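Local coordinates for protein 6-carboxyhexanoate--coa ligase (Bacillus subtilis, PDB 5FLL) that is a ligase of the 6-carboxyhexanoate--CoA ligase family, in this model a two-chain assembly holding pimeloyl-AMP, pyrophosphate and magnesium, at residues Gly31-Pro36 / Val44-Glu49; Ser53-Lys58 / Asp196-Ile201. All coordinates share one frame; numbering follows the deposited sequence.

Contact 1 (Gly31-Pro36 / Val44-Glu49). With WAQ (pimeloyl-AMP), chain C.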
ATOM      1  N   GLY A  31      -9.657   5.124  -3.314  1.00 24.30           N
ATOM      2  CA  GLY A  31      -9.212   6.281  -4.051  1.00 24.30           C
ATOM      3  C   GLY A  31      -8.208   5.938  -5.128  1.00 24.34           C
ATOM      4  O   GLY A  31      -7.426   4.984  -5.004  1.00 24.79           O
ATOM      5  N   GLU A  32      -8.178   6.789  -6.148  1.00 24.92           N
ATOM      6  CA  GLU A  32      -7.229   6.685  -7.243  1.00 25.23           C
ATOM      7  C   GLU A  32      -6.835   8.090  -7.727  1.00 25.45           C
ATOM      8  O   GLU A  32      -7.676   8.987  -7.872  1.00 23.96           O
ATOM      9  CB  GLU A  32      -7.816   5.854  -8.390  1.00 25.80           C
ATOM     10  CG  GLU A  32      -9.300   6.100  -8.604  1.00 25.88           C
ATOM     11  CD  GLU A  32     -10.172   5.184  -7.760  1.00 25.40           C
ATOM     12  OE1 GLU A  32      -9.785   4.023  -7.524  1.00 27.31           O
ATOM     13  OE2 GLU A  32     -11.266   5.619  -7.361  1.00 26.01           O
ATOM     14  N   ARG A  33      -5.539   8.270  -7.957  1.00 25.66           N
ATOM     15  CA  ARG A  33      -5.021   9.544  -8.386  1.00 26.02           C
ATOM     16  C   ARG A  33      -3.963   9.311  -9.438  1.00 24.50           C
ATOM     17  O   ARG A  33      -3.425   8.224  -9.577  1.00 24.29           O
ATOM     18  CB  ARG A  33      -4.421  10.308  -7.185  1.00 27.82           C
ATOM     19  CG  ARG A  33      -5.404  10.508  -6.033  1.00 30.09           C
ATOM     20  CD  ARG A  33      -6.491  11.517  -6.380  1.00 30.60           C
ATOM     21  NE  ARG A  33      -5.857  12.772  -6.735  1.00 36.19           N
ATOM     22  CZ  ARG A  33      -5.351  13.632  -5.853  1.00 34.03           C
ATOM     23  NH1 ARG A  33      -5.460  13.425  -4.550  1.00 35.86           N
ATOM     24  NH2 ARG A  33      -4.763  14.722  -6.281  1.00 35.77           N
ATOM     25  N   LEU A  34      -3.647  10.363 -10.163  1.00 25.46           N
ATOM     26  CA  LEU A  34      -2.643  10.320 -11.200  1.00 25.59           C
ATOM     27  C   LEU A  34      -1.912  11.658 -11.176  1.00 26.77           C
ATOM     28  O   LEU A  34      -2.492  12.681 -11.495  1.00 28.55           O
ATOM     29  CB  LEU A  34      -3.292  10.095 -12.552  1.00 24.96           C
ATOM     30  CG  LEU A  34      -2.334   9.947 -13.734  1.00 25.95           C
ATOM     31  CD1 LEU A  34      -1.451   8.725 -13.556  1.00 27.43           C
ATOM     32  CD2 LEU A  34      -3.082   9.839 -15.034  1.00 24.83           C
ATOM     33  N   ILE A  35      -0.639  11.646 -10.810  1.00 26.28           N
ATOM     34  CA  ILE A  35       0.037  12.877 -10.461  1.00 28.36           C
ATOM     35  C   ILE A  35       1.501  12.894 -10.833  1.00 29.45           C
ATOM     36  O   ILE A  35       2.123  11.836 -10.941  1.00 32.63           O
ATOM     37  CB  ILE A  35       0.014  13.060  -8.944  1.00 28.10           C
ATOM     38  CG1 ILE A  35       0.662  11.838  -8.291  1.00 28.95           C
ATOM     39  CG2 ILE A  35      -1.406  13.240  -8.450  1.00 25.90           C
ATOM     40  CD1 ILE A  35       1.158  12.091  -6.881  1.00 30.86           C
ATOM     41  N   PRO A  36       2.077  14.096 -10.960  1.00 29.65           N
ATOM     42  CA  PRO A  36       3.530  14.220 -11.055  1.00 31.30           C
ATOM     43  C   PRO A  36       4.180  13.926  -9.710  1.00 31.45           C
ATOM     44  O   PRO A  36       3.511  13.980  -8.675  1.00 30.44           O
ATOM     45  CB  PRO A  36       3.749  15.687 -11.459  1.00 32.19           C
ATOM     46  CG  PRO A  36       2.505  16.404 -11.031  1.00 31.52           C
ATOM     47  CD  PRO A  36       1.387  15.398 -11.050  1.00 30.29           C
ATOM     48  N   VAL A  44      -0.580  11.451  -1.038  1.00 30.42           N
ATOM     49  CA  VAL A  44      -0.628  10.348  -0.084  1.00 28.93           C
ATOM     50  C   VAL A  44      -1.408  10.767   1.158  1.00 29.49           C
ATOM     51  O   VAL A  44      -2.259  10.012   1.634  1.00 26.91           O
ATOM     52  CB  VAL A  44       0.788   9.866   0.302  1.00 29.38           C
ATOM     53  CG1 VAL A  44       0.746   9.006   1.552  1.00 30.97           C
ATOM     54  CG2 VAL A  44       1.400   9.070  -0.852  1.00 29.16           C
ATOM     55  N   ASN A  45      -1.114  11.961   1.682  1.00 28.87           N
ATOM     56  CA  ASN A  45      -1.886  12.507   2.790  1.00 29.81           C
ATOM     57  C   ASN A  45      -3.365  12.749   2.488  1.00 30.70           C
ATOM     58  O   ASN A  45      -4.238  12.540   3.348  1.00 30.15           O
ATOM     59  CB  ASN A  45      -1.258  13.794   3.285  1.00 31.27           C
ATOM     60  CG  ASN A  45      -0.110  13.528   4.226  1.00 32.56           C
ATOM     61  OD1 ASN A  45      -0.312  13.234   5.411  1.00 32.68           O
ATOM     62  ND2 ASN A  45       1.103  13.595   3.705  1.00 32.68           N
ATOM     63  N   ALA A  46      -3.671  13.169   1.269  1.00 30.30           N
ATOM     64  CA  ALA A  46      -5.078  13.391   0.932  1.00 30.87           C
ATOM     65  C   ALA A  46      -5.818  12.040   0.987  1.00 28.83           C
ATOM     66  O   ALA A  46      -6.865  11.934   1.615  1.00 31.72           O
ATOM     67  CB  ALA A  46      -5.246  14.052  -0.441  1.00 29.25           C
ATOM     68  N   LEU A  47      -5.233  11.013   0.393  1.00 27.38           N
ATOM     69  CA  LEU A  47      -5.842   9.677   0.375  1.00 26.34           C
ATOM     70  C   LEU A  47      -5.928   9.081   1.770  1.00 25.95           C
ATOM     71  O   LEU A  47      -6.944   8.487   2.153  1.00 25.02           O
ATOM     72  CB  LEU A  47      -5.055   8.753  -0.542  1.00 26.15           C
ATOM     73  CG  LEU A  47      -5.166   9.031  -2.039  1.00 26.75           C
ATOM     74  CD1 LEU A  47      -4.075   8.320  -2.816  1.00 26.33           C
ATOM     75  CD2 LEU A  47      -6.522   8.610  -2.595  1.00 27.11           C
ATOM     76  N   LEU A  48      -4.875   9.281   2.553  1.00 26.79           N
ATOM     77  CA  LEU A  48      -4.896   8.877   3.940  1.00 28.22           C
ATOM     78  C   LEU A  48      -6.092   9.519   4.653  1.00 30.27           C
ATOM     79  O   LEU A  48      -6.893   8.832   5.292  1.00 30.73           O
ATOM     80  CB  LEU A  48      -3.593   9.272   4.617  1.00 28.74           C
ATOM     81  CG  LEU A  48      -3.460   8.872   6.085  1.00 30.49           C
ATOM     82  CD1 LEU A  48      -3.581   7.351   6.292  1.00 30.64           C
ATOM     83  CD2 LEU A  48      -2.148   9.390   6.629  1.00 31.20           C
ATOM     84  N   GLU A  49      -6.203  10.841   4.562  1.00 32.92           N
ATOM     85  CA  GLU A  49      -7.209  11.580   5.340  1.00 36.90           C
ATOM     86  C   GLU A  49      -8.601  11.159   4.843  1.00 34.48           C
ATOM     87  O   GLU A  49      -9.522  10.982   5.627  1.00 34.53           O
ATOM     88  CB  GLU A  49      -7.000  13.097   5.209  1.00 39.63           C
ATOM     89  CG  GLU A  49      -8.160  13.976   5.675  1.00 44.17           C
ATOM     90  CD  GLU A  49      -8.515  13.802   7.160  1.00 52.28           C
ATOM     91  OE1 GLU A  49      -7.608  13.517   7.980  1.00 53.25           O
ATOM     92  OE2 GLU A  49      -9.714  13.948   7.508  1.00 55.99           O
TER
HETATM   93  N1  WAQ C 700     -13.985   2.266 -10.233  1.00 30.04           N
HETATM   94  C2  WAQ C 700     -15.114   1.448 -10.245  1.00 26.97           C
HETATM   95  N3  WAQ C 700     -16.130   1.669  -9.324  1.00 28.67           N
HETATM   96  C4  WAQ C 700     -15.971   2.659  -8.414  1.00 31.62           C
HETATM   97  C5  WAQ C 700     -14.885   3.450  -8.418  1.00 31.40           C
HETATM   98  C6  WAQ C 700     -13.903   3.236  -9.313  1.00 33.68           C
HETATM   99  N6  WAQ C 700     -12.841   4.029  -9.257  1.00 30.95           N
HETATM  100  N7  WAQ C 700     -15.028   4.354  -7.443  1.00 31.38           N
HETATM  101  C8  WAQ C 700     -16.176   4.129  -6.825  1.00 31.22           C
HETATM  102  N9  WAQ C 700     -16.768   3.083  -7.439  1.00 30.81           N
HETATM  103  C1' WAQ C 700     -18.032   2.425  -7.098  1.00 24.54           C
HETATM  104  C2' WAQ C 700     -17.814   1.670  -5.814  1.00 27.27           C
HETATM  105  O2' WAQ C 700     -18.674   0.567  -5.746  1.00 24.32           O
HETATM  106  C3' WAQ C 700     -18.261   2.685  -4.764  1.00 32.14           C
HETATM  107  O3' WAQ C 700     -18.560   2.050  -3.525  1.00 30.46           O
HETATM  108  C4' WAQ C 700     -19.496   3.194  -5.428  1.00 30.14           C
HETATM  109  O4' WAQ C 700     -19.131   3.301  -6.837  1.00 28.34           O
HETATM  110  C5' WAQ C 700     -19.807   4.605  -4.940  1.00 32.36           C
HETATM  111  O5' WAQ C 700     -18.595   5.236  -4.813  1.00 34.29           O
HETATM  112  OAB WAQ C 700     -22.584  15.454  -6.986  1.00 29.34           O
HETATM  113  OAC WAQ C 700     -19.432   9.713  -4.402  1.00 34.69           O
HETATM  114  OAD WAQ C 700     -19.066   6.782  -2.788  1.00 36.95           O
HETATM  115  OAE WAQ C 700     -21.975  15.332  -9.183  1.00 30.57           O
HETATM  116  OAH WAQ C 700     -17.143   7.329  -4.492  1.00 36.73           O
HETATM  117  CAK WAQ C 700     -21.944  11.094  -7.637  1.00 35.73           C
HETATM  118  CAL WAQ C 700     -22.488  12.554  -7.591  1.00 39.79           C
HETATM  119  CAM WAQ C 700     -21.230  10.732  -6.344  1.00 33.22           C
HETATM  120  CAN WAQ C 700     -21.358  13.550  -7.679  1.00 35.91           C
HETATM  121  CAO WAQ C 700     -21.006   9.234  -6.256  1.00 32.17           C
HETATM  122  OAU WAQ C 700     -19.635   7.546  -5.204  1.00 34.49           O
HETATM  123  CAW WAQ C 700     -22.045  14.880  -7.982  1.00 41.46           C
HETATM  124  CAX WAQ C 700     -19.914   8.884  -5.198  1.00 40.46           C
HETATM  125  PBG WAQ C 700     -18.533   6.795  -4.327  1.00 33.30           P

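Contact 2 (Ser53-Lys58 / Asp196-Ile201). With MG (magnesium ion), chain F; WAQ (pimeloyl-AMP), chain C; PPV (pyrophosphate), chain D.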
ATOM      1  N   SER A  53     -11.422   9.635   7.628  1.00 39.57           N
ATOM      2  CA  SER A  53     -12.525  10.448   8.101  1.00 41.67           C
ATOM      3  C   SER A  53     -13.816  10.078   7.352  1.00 41.10           C
ATOM      4  O   SER A  53     -14.649  10.929   7.099  1.00 42.47           O
ATOM      5  CB  SER A  53     -12.186  11.915   7.870  1.00 43.10           C
ATOM      6  OG  SER A  53     -11.975  12.148   6.492  1.00 45.76           O
ATOM      7  N   HIS A  54     -13.964   8.816   6.963  1.00 38.05           N
ATOM      8  CA  HIS A  54     -15.087   8.429   6.137  1.00 36.25           C
ATOM      9  C   HIS A  54     -16.348   8.211   6.961  1.00 36.95           C
ATOM     10  O   HIS A  54     -16.294   7.660   8.056  1.00 38.88           O
ATOM     11  CB  HIS A  54     -14.764   7.170   5.322  1.00 35.13           C
ATOM     12  CG  HIS A  54     -15.580   7.040   4.080  1.00 33.53           C
ATOM     13  ND1 HIS A  54     -16.905   6.668   4.098  1.00 33.74           N
ATOM     14  CD2 HIS A  54     -15.269   7.268   2.778  1.00 32.12           C
ATOM     15  CE1 HIS A  54     -17.369   6.655   2.858  1.00 33.36           C
ATOM     16  NE2 HIS A  54     -16.394   7.009   2.039  1.00 31.69           N
ATOM     17  N   SER A  55     -17.484   8.618   6.401  1.00 36.09           N
ATOM     18  CA  SER A  55     -18.800   8.473   7.055  1.00 39.43           C
ATOM     19  C   SER A  55     -19.253   7.026   7.245  1.00 39.45           C
ATOM     20  O   SER A  55     -20.027   6.752   8.143  1.00 42.15           O
ATOM     21  CB  SER A  55     -19.891   9.227   6.268  1.00 40.11           C
ATOM     22  OG  SER A  55     -20.010   8.748   4.924  1.00 39.00           O
ATOM     23  N   ARG A  56     -18.737   6.107   6.424  1.00 38.19           N
ATOM     24  CA  ARG A  56     -18.977   4.685   6.618  1.00 38.49           C
ATOM     25  C   ARG A  56     -18.218   4.114   7.834  1.00 40.13           C
ATOM     26  O   ARG A  56     -18.536   3.024   8.289  1.00 41.98           O
ATOM     27  CB  ARG A  56     -18.601   3.899   5.366  1.00 37.30           C
ATOM     28  CG  ARG A  56     -19.569   4.110   4.197  1.00 36.77           C
ATOM     29  CD  ARG A  56     -19.057   3.552   2.875  1.00 35.12           C
ATOM     30  NE  ARG A  56     -18.950   2.091   2.893  1.00 36.62           N
ATOM     31  CZ  ARG A  56     -19.947   1.247   2.617  1.00 36.15           C
ATOM     32  NH1 ARG A  56     -21.165   1.696   2.293  1.00 35.60           N
ATOM     33  NH2 ARG A  56     -19.723  -0.056   2.700  1.00 36.22           N
ATOM     34  N   GLY A  57     -17.245   4.845   8.375  1.00 39.06           N
ATOM     35  CA  GLY A  57     -16.550   4.392   9.574  1.00 41.11           C
ATOM     36  C   GLY A  57     -15.024   4.510   9.521  1.00 41.81           C
ATOM     37  O   GLY A  57     -14.418   4.853   8.486  1.00 41.84           O
ATOM     38  N   LYS A  58     -14.426   4.199  10.654  1.00 43.10           N
ATOM     39  CA  LYS A  58     -13.007   4.187  10.843  1.00 45.44           C
ATOM     40  C   LYS A  58     -12.420   2.855  10.391  1.00 43.12           C
ATOM     41  O   LYS A  58     -12.805   1.806  10.883  1.00 44.64           O
ATOM     42  CB  LYS A  58     -12.705   4.368  12.332  1.00 51.43           C
ATOM     43  CG  LYS A  58     -11.273   4.027  12.699  1.00 58.03           C
ATOM     44  CD  LYS A  58     -11.137   3.699  14.177  1.00 69.71           C
ATOM     45  CE  LYS A  58      -9.724   3.243  14.507  1.00 73.60           C
ATOM     46  NZ  LYS A  58      -9.514   3.165  15.982  1.00 78.69           N
ATOM     47  N   ASP A 196     -22.301   4.918  -2.041  1.00 28.61           N
ATOM     48  CA  ASP A 196     -22.510   4.043  -0.894  1.00 30.64           C
ATOM     49  C   ASP A 196     -22.341   4.789   0.434  1.00 31.43           C
ATOM     50  O   ASP A 196     -22.428   4.172   1.507  1.00 34.43           O
ATOM     51  CB  ASP A 196     -21.585   2.819  -0.965  1.00 30.62           C
ATOM     52  CG  ASP A 196     -20.111   3.181  -0.943  1.00 31.48           C
ATOM     53  OD1 ASP A 196     -19.743   4.265  -1.447  1.00 32.08           O
ATOM     54  OD2 ASP A 196     -19.307   2.373  -0.412  1.00 34.68           O
ATOM     55  N   ASP A 197     -22.091   6.097   0.393  1.00 30.48           N
ATOM     56  CA  ASP A 197     -21.865   6.836   1.662  1.00 33.67           C
ATOM     57  C   ASP A 197     -23.197   7.244   2.292  1.00 34.01           C
ATOM     58  O   ASP A 197     -24.105   7.689   1.610  1.00 32.92           O
ATOM     59  CB  ASP A 197     -20.994   8.075   1.435  1.00 34.38           C
ATOM     60  CG  ASP A 197     -19.725   7.786   0.623  1.00 34.15           C
ATOM     61  OD1 ASP A 197     -19.351   6.619   0.366  1.00 34.80           O
ATOM     62  OD2 ASP A 197     -19.103   8.769   0.199  1.00 40.31           O
ATOM     63  N   PRO A 198     -23.336   7.082   3.597  1.00 37.97           N
ATOM     64  CA  PRO A 198     -24.629   7.442   4.193  1.00 39.77           C
ATOM     65  C   PRO A 198     -24.938   8.932   4.131  1.00 39.58           C
ATOM     66  O   PRO A 198     -26.063   9.329   4.374  1.00 41.51           O
ATOM     67  CB  PRO A 198     -24.489   6.985   5.647  1.00 41.27           C
ATOM     68  CG  PRO A 198     -23.020   6.924   5.892  1.00 41.75           C
ATOM     69  CD  PRO A 198     -22.423   6.486   4.587  1.00 39.79           C
ATOM     70  N   ASP A 199     -23.958   9.746   3.788  1.00 39.30           N
ATOM     71  CA  ASP A 199     -24.096  11.191   3.917  1.00 43.21           C
ATOM     72  C   ASP A 199     -24.146  11.940   2.566  1.00 40.42           C
ATOM     73  O   ASP A 199     -23.972  13.146   2.515  1.00 43.92           O
ATOM     74  CB  ASP A 199     -22.946  11.742   4.803  1.00 44.02           C
ATOM     75  CG  ASP A 199     -21.541  11.633   4.110  1.00 45.60           C
ATOM     76  OD1 ASP A 199     -21.396  11.036   3.010  1.00 39.39           O
ATOM     77  OD2 ASP A 199     -20.575  12.193   4.660  1.00 51.08           O
ATOM     78  N   TYR A 200     -24.391  11.236   1.482  1.00 39.09           N
ATOM     79  CA  TYR A 200     -24.494  11.893   0.182  1.00 36.62           C
ATOM     80  C   TYR A 200     -25.503  11.178  -0.672  1.00 34.30           C
ATOM     81  O   TYR A 200     -25.283  10.019  -1.031  1.00 35.41           O
ATOM     82  CB  TYR A 200     -23.142  11.886  -0.509  1.00 35.28           C
ATOM     83  CG  TYR A 200     -23.020  12.921  -1.583  1.00 34.35           C
ATOM     84  CD1 TYR A 200     -22.894  14.281  -1.263  1.00 35.63           C
ATOM     85  CD2 TYR A 200     -23.063  12.562  -2.921  1.00 33.18           C
ATOM     86  CE1 TYR A 200     -22.794  15.252  -2.252  1.00 34.41           C
ATOM     87  CE2 TYR A 200     -22.964  13.512  -3.925  1.00 33.42           C
ATOM     88  CZ  TYR A 200     -22.836  14.857  -3.594  1.00 37.76           C
ATOM     89  OH  TYR A 200     -22.738  15.793  -4.598  1.00 38.06           O
ATOM     90  N   ILE A 201     -26.587  11.870  -1.033  1.00 33.27           N
ATOM     91  CA  ILE A 201     -27.690  11.265  -1.805  1.00 33.57           C
ATOM     92  C   ILE A 201     -27.768  11.686  -3.276  1.00 32.97           C
ATOM     93  O   ILE A 201     -28.624  11.205  -4.042  1.00 32.70           O
ATOM     94  CB  ILE A 201     -29.040  11.588  -1.181  1.00 37.40           C
ATOM     95  CG1 ILE A 201     -29.286  13.111  -1.183  1.00 39.40           C
ATOM     96  CG2 ILE A 201     -29.102  11.051   0.235  1.00 39.29           C
ATOM     97  CD1 ILE A 201     -30.726  13.505  -0.913  1.00 41.13           C
TER
HETATM   98 MG    MG F 704     -18.209   5.721  -1.079  1.00 32.54          MG
HETATM   99  N1  WAQ C 700     -13.985   2.266 -10.233  1.00 30.04           N
HETATM  100  C2  WAQ C 700     -15.114   1.448 -10.245  1.00 26.97           C
HETATM  101  N3  WAQ C 700     -16.130   1.669  -9.324  1.00 28.67           N
HETATM  102  C4  WAQ C 700     -15.971   2.659  -8.414  1.00 31.62           C
HETATM  103  C5  WAQ C 700     -14.885   3.450  -8.418  1.00 31.40           C
HETATM  104  C6  WAQ C 700     -13.903   3.236  -9.313  1.00 33.68           C
HETATM  105  N6  WAQ C 700     -12.841   4.029  -9.257  1.00 30.95           N
HETATM  106  N7  WAQ C 700     -15.028   4.354  -7.443  1.00 31.38           N
HETATM  107  C8  WAQ C 700     -16.176   4.129  -6.825  1.00 31.22           C
HETATM  108  N9  WAQ C 700     -16.768   3.083  -7.439  1.00 30.81           N
HETATM  109  C1' WAQ C 700     -18.032   2.425  -7.098  1.00 24.54           C
HETATM  110  C2' WAQ C 700     -17.814   1.670  -5.814  1.00 27.27           C
HETATM  111  O2' WAQ C 700     -18.674   0.567  -5.746  1.00 24.32           O
HETATM  112  C3' WAQ C 700     -18.261   2.685  -4.764  1.00 32.14           C
HETATM  113  O3' WAQ C 700     -18.560   2.050  -3.525  1.00 30.46           O
HETATM  114  C4' WAQ C 700     -19.496   3.194  -5.428  1.00 30.14           C
HETATM  115  O4' WAQ C 700     -19.131   3.301  -6.837  1.00 28.34           O
HETATM  116  C5' WAQ C 700     -19.807   4.605  -4.940  1.00 32.36           C
HETATM  117  O5' WAQ C 700     -18.595   5.236  -4.813  1.00 34.29           O
HETATM  118  OAB WAQ C 700     -22.584  15.454  -6.986  1.00 29.34           O
HETATM  119  OAC WAQ C 700     -19.432   9.713  -4.402  1.00 34.69           O
HETATM  120  OAD WAQ C 700     -19.066   6.782  -2.788  1.00 36.95           O
HETATM  121  OAE WAQ C 700     -21.975  15.332  -9.183  1.00 30.57           O
HETATM  122  OAH WAQ C 700     -17.143   7.329  -4.492  1.00 36.73           O
HETATM  123  CAK WAQ C 700     -21.944  11.094  -7.637  1.00 35.73           C
HETATM  124  CAL WAQ C 700     -22.488  12.554  -7.591  1.00 39.79           C
HETATM  125  CAM WAQ C 700     -21.230  10.732  -6.344  1.00 33.22           C
HETATM  126  CAN WAQ C 700     -21.358  13.550  -7.679  1.00 35.91           C
HETATM  127  CAO WAQ C 700     -21.006   9.234  -6.256  1.00 32.17           C
HETATM  128  OAU WAQ C 700     -19.635   7.546  -5.204  1.00 34.49           O
HETATM  129  CAW WAQ C 700     -22.045  14.880  -7.982  1.00 41.46           C
HETATM  130  CAX WAQ C 700     -19.914   8.884  -5.198  1.00 40.46           C
HETATM  131  PBG WAQ C 700     -18.533   6.795  -4.327  1.00 33.30           P
HETATM  132  O11 PPV D 701     -14.866   3.296  -2.833  1.00 29.41           O
HETATM  133  P1  PPV D 701     -15.478   4.668  -2.928  1.00 29.18           P
HETATM  134  O21 PPV D 701     -15.054   5.480  -4.106  1.00 28.30           O
HETATM  135  O31 PPV D 701     -16.981   4.732  -2.620  1.00 23.70           O
HETATM  136  OPP PPV D 701     -14.728   5.481  -1.716  1.00 33.61           O
HETATM  137  P2  PPV D 701     -15.168   6.984  -1.270  1.00 32.60           P
HETATM  138  O12 PPV D 701     -15.075   7.850  -2.506  1.00 27.66           O
HETATM  139  O22 PPV D 701     -14.144   7.374  -0.222  1.00 30.86           O
HETATM  140  O32 PPV D 701     -16.605   6.820  -0.802  1.00 29.71           O
HETATM  141  O   HOH W   1     -17.388   4.174   0.204  1.00 29.26           O

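Contact 1 (Gly31-Pro36 / Val44-Glu49)
L47 of helix 40-52 reaches down onto G31 and R33 of strand 26-36, a compact example of how one leucine can join a helix to the face of a sheet. The two segments run nearly antiparallel, at 167°, and their axes stay 9.5 Å apart, so the link depends on a few side chains. Early in the helical segment, V44 and N45 turn to the second subunit: V44 packs on L48 of that chain, and N45 pairs with its N45. A46 is the first to meet the strand. Its methyl lies at the edge of the R33 guanidinium, near the group's plane, with CB 4.2 Å from R33 NH1. R33 gets there by folding: CG sits beside the backbone N (chi1 -56°), and further bends at chi2 and chi3 let the stem pass L47 while NE makes a salt bridge to D151. L47 CD2 rests 3.8 Å from G31 CA, over backbone that bears no side chain, and both methyls, CD1 and CD2, lie 4.1 Å from R33 CG; the leucine and the arginine stem lie alongside, running opposite ways. L47 also covers V11 and M13 of strand 8-17. L48 then faces M62 and I64 of strand 61-68, and E49 forms a salt bridge with K41 of the second subunit. On the strand, E32 points away from the helix. Its OE2 accepts a weak hydrogen bond from N6 of pimeloyl-AMP, at 2.9 Å and a bent 136°, while its salt bridge is to R146. No hydrogen bond joins strand to helix here, which implies that the contact is held by hydrocarbon packing, with the charges of R33 and E32 satisfied by partners beyond it.

Contact 2 (Ser53-Lys58 / Asp196-Ile201)
R56 and D196 form the tight end of this contact, where one guanidinium meets two oxygens of a single residue, one by a hydrogen bond and one by charge alone. NH1 gives a hydrogen bond to D196 O at 2.9 Å; this oxygen lies at the edge of the group, whereas D196 OD2 sits over a face, 3.3 Å from NE. That second pairing is a salt bridge to which no N-H points, and NE is hydrogen-bonded to H27 O. D196 OD2 also accepts a hydrogen bond, 2.7 Å, from a water bound to the magnesium. Beside this pair, H54 meets D197 edge-on, CE1 lying 3.2 Å from OD1 with ring and carboxylate planes 86° apart. With CG anti to the backbone N (chi1 -156°), the imidazole turns so that NE2 gives an almost straight hydrogen bond, 2.9 Å and 168°, to O32 of pyrophosphate. ND1 accepts from R56 N in the ring plane, which fixes the ring's rotation within the H54-G57 turn. P198 completes the close packing: S55 OG comes 3.3 Å from its CD, and R56 CG touches the same carbon. The contact opens at the exposed D199, whose carboxylate lies alongside S55 on the solvent side. R171 pairs with both D199 OD1 and D197 OD2, leaving D197 OD1 to the metal. Further out, K58 meets Y9 and F37 of the second subunit. The tight side ends at magnesium, bound by D196 OD1 at 2.1 Å and D197 OD1 at 2.0 Å. Across the ion these oxygens face pyrophosphate O32 and O31 respectively, and the water stands opposite OAD of pimeloyl-AMP, making an octahedral magnesium site that joins adenylate and pyrophosphate.

From the N terminus, the chain runs along strand 26-36 and turns back through helix 40-52; contact 1 closes this short loop, securing the helix to the small antiparallel sheet. The helix then leads directly into 53-58, the first half of contact 2, whose partner comes 138 residues later, in the loop between strands 188-194 and 203-207 of the large mixed sheet. The contacts therefore follow in series, neither nested nor crossed, with centres about 18 Å apart. One is local, the other ties the small-sheet region to the large sheet. Pimeloyl-AMP links them again: its adenine meets contact 1, its phosphate the magnesium of contact 2.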